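Local coordinates for segregation and condensation protein B (PDB 2Z99) that probably takes part in chromosome segregation and condensation during cell division, as the ScpB partner of an SMC complex, at residues E104-V109 / F155-L160. Sequence-based numbering, arbitrary orientation.
Sequences ETLAVV and FATTEL
In the C-terminal winged-helix domain of ScpB, helix 100-112 packs against the middle strand of the three-stranded wing sheet, and the join rests on Val109 meeting the strand from Phe155 to Thr157. It illustrates how a helix can be seated on a β-strand by side-chain methyls packed on backbone and side-chain carbons. The axes of 104-109 and 155-157 run at 104° to one another and approach to 8.3 Å, so a single turn of helix faces the strand, with Val109 nearest to Ala156. The β-branched valine supplies the key group: Val109 CG1 lies anti to the backbone N (chi1 168°) and rests on the strand backbone, 3.9 Å from Ala156 C. The same methyl reaches both neighbours of Ala156, whose own CB turns away from the helix. On one side Val109 CG1 comes within 4.4 Å of Phe155 CB, whose ring leads away to Leu136 on helix 129-137; on the other it lies 4.0 Å from Thr157 CG2. That threonine methyl is shared, because Leu106, one turn earlier in the helix, brings CD2 to 4.1 Å from Thr157 CG2, the two side chains crossing at about a right angle. Thr157 thus offers its apolar branch to the helix, CG2 lying anti to the carbonyl carbon, while OG1 on the other branch is hydrogen-bonded to Gln113 NE2, just past the helix. Ile141 on strand 141-146 touches both Val109 and Leu106, carrying the apolar layer onto the neighbouring strand. Immediately after the strand, Thr158 N-caps helix 159-165, its OG1 bonded to Phe161 N. A first helix laid across the central strand of an antiparallel wing sheet, with strand order 1-3-2, is the arrangement of the winged-helix fold within the helix-turn-helix class.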
loop_
_atom_site.group_PDB
_atom_site.type_symbol
_atom_site.label_atom_id
_atom_site.label_comp_id
_atom_site.label_asym_id
_atom_site.label_seq_id
_atom_site.Cartn_x
_atom_site.Cartn_y
_atom_site.Cartn_z
ATOM N N GLU A 104 -0.198 3.428 36.888
ATOM C CA GLU A 104 0.026 3.825 38.265
ATOM C C GLU A 104 -1.237 4.469 38.825
ATOM O O GLU A 104 -1.763 4.038 39.844
ATOM C CB GLU A 104 1.167 4.838 38.325
ATOM C CG GLU A 104 2.182 4.602 39.429
ATOM C CD GLU A 104 3.364 3.768 38.967
ATOM O OE1 GLU A 104 3.219 2.528 38.879
ATOM O OE2 GLU A 104 4.433 4.361 38.679
ATOM N N THR A 105 -1.728 5.504 38.156
ATOM C CA THR A 105 -2.917 6.192 38.631
ATOM C C THR A 105 -4.163 5.346 38.487
ATOM O O THR A 105 -5.142 5.548 39.202
ATOM C CB THR A 105 -3.115 7.572 37.927
ATOM O OG1 THR A 105 -4.494 7.761 37.599
ATOM C CG2 THR A 105 -2.285 7.668 36.688
ATOM N N LEU A 106 -4.131 4.387 37.573
ATOM C CA LEU A 106 -5.284 3.517 37.394
ATOM C C LEU A 106 -5.369 2.683 38.664
ATOM O O LEU A 106 -6.440 2.525 39.245
ATOM C CB LEU A 106 -5.090 2.594 36.188
ATOM C CG LEU A 106 -6.330 2.012 35.496
ATOM C CD1 LEU A 106 -5.916 0.722 34.822
ATOM C CD2 LEU A 106 -7.459 1.740 36.478
ATOM N N ALA A 107 -4.220 2.166 39.088
ATOM C CA ALA A 107 -4.125 1.340 40.287
ATOM C C ALA A 107 -4.610 2.093 41.516
ATOM O O ALA A 107 -5.265 1.519 42.392
ATOM C CB ALA A 107 -2.697 0.887 40.493
ATOM N N VAL A 108 -4.288 3.380 41.588
ATOM C CA VAL A 108 -4.713 4.174 42.720
ATOM C C VAL A 108 -6.238 4.172 42.799
ATOM O O VAL A 108 -6.802 3.941 43.864
ATOM C CB VAL A 108 -4.176 5.628 42.615
ATOM C CG1 VAL A 108 -4.752 6.490 43.731
ATOM C CG2 VAL A 108 -2.672 5.618 42.703
ATOM N N VAL A 109 -6.901 4.416 41.671
ATOM C CA VAL A 109 -8.359 4.428 41.637
ATOM C C VAL A 109 -8.890 3.048 41.945
ATOM O O VAL A 109 -9.860 2.898 42.679
ATOM C CB VAL A 109 -8.911 4.841 40.257
ATOM C CG1 VAL A 109 -10.404 4.561 40.192
ATOM C CG2 VAL A 109 -8.654 6.323 40.014
ATOM N N PHE A 155 -14.606 8.553 41.911
ATOM C CA PHE A 155 -14.373 7.682 40.761
ATOM C C PHE A 155 -14.235 6.221 41.125
ATOM O O PHE A 155 -13.964 5.871 42.273
ATOM C CB PHE A 155 -13.096 8.095 40.003
ATOM C CG PHE A 155 -13.197 9.420 39.312
ATOM C CD1 PHE A 155 -13.024 10.604 40.018
ATOM C CD2 PHE A 155 -13.524 9.486 37.962
ATOM C CE1 PHE A 155 -13.175 11.828 39.397
ATOM C CE2 PHE A 155 -13.679 10.709 37.327
ATOM C CZ PHE A 155 -13.506 11.880 38.041
ATOM N N ALA A 156 -14.411 5.368 40.123
ATOM C CA ALA A 156 -14.273 3.940 40.320
ATOM C C ALA A 156 -13.904 3.285 39.008
ATOM O O ALA A 156 -14.108 3.850 37.932
ATOM C CB ALA A 156 -15.568 3.351 40.852
ATOM N N THR A 157 -13.337 2.093 39.106
ATOM C CA THR A 157 -12.964 1.340 37.934
ATOM C C THR A 157 -14.257 0.745 37.402
ATOM O O THR A 157 -15.126 0.345 38.174
ATOM C CB THR A 157 -11.996 0.215 38.288
ATOM O OG1 THR A 157 -12.586 -0.631 39.284
ATOM C CG2 THR A 157 -10.698 0.786 38.824
ATOM N N THR A 158 -14.385 0.705 36.084
ATOM C CA THR A 158 -15.576 0.173 35.449
ATOM C C THR A 158 -15.573 -1.345 35.476
ATOM O O THR A 158 -14.774 -1.962 36.174
ATOM C CB THR A 158 -15.648 0.629 33.996
ATOM O OG1 THR A 158 -14.555 0.058 33.265
ATOM C CG2 THR A 158 -15.568 2.151 33.920
ATOM N N GLU A 159 -16.484 -1.941 34.712
ATOM C CA GLU A 159 -16.590 -3.390 34.610
ATOM C C GLU A 159 -15.573 -3.824 33.555
ATOM O O GLU A 159 -14.925 -4.864 33.681
ATOM C CB GLU A 159 -17.997 -3.783 34.158
ATOM C CG GLU A 159 -19.126 -3.218 35.013
ATOM C CD GLU A 159 -19.115 -3.749 36.435
ATOM O OE1 GLU A 159 -19.178 -4.989 36.609
ATOM O OE2 GLU A 159 -19.050 -2.928 37.377
ATOM N N LEU A 160 -15.446 -3.005 32.517
ATOM C CA LEU A 160 -14.514 -3.259 31.429
ATOM C C LEU A 160 -13.103 -3.371 32.000
ATOM O O LEU A 160 -12.271 -4.120 31.484
ATOM C CB LEU A 160 -14.592 -2.117 30.412
ATOM C CG LEU A 160 -13.985 -2.315 29.023
ATOM C CD1 LEU A 160 -14.305 -1.095 28.175
ATOM C CD2 LEU A 160 -12.483 -2.536 29.116
#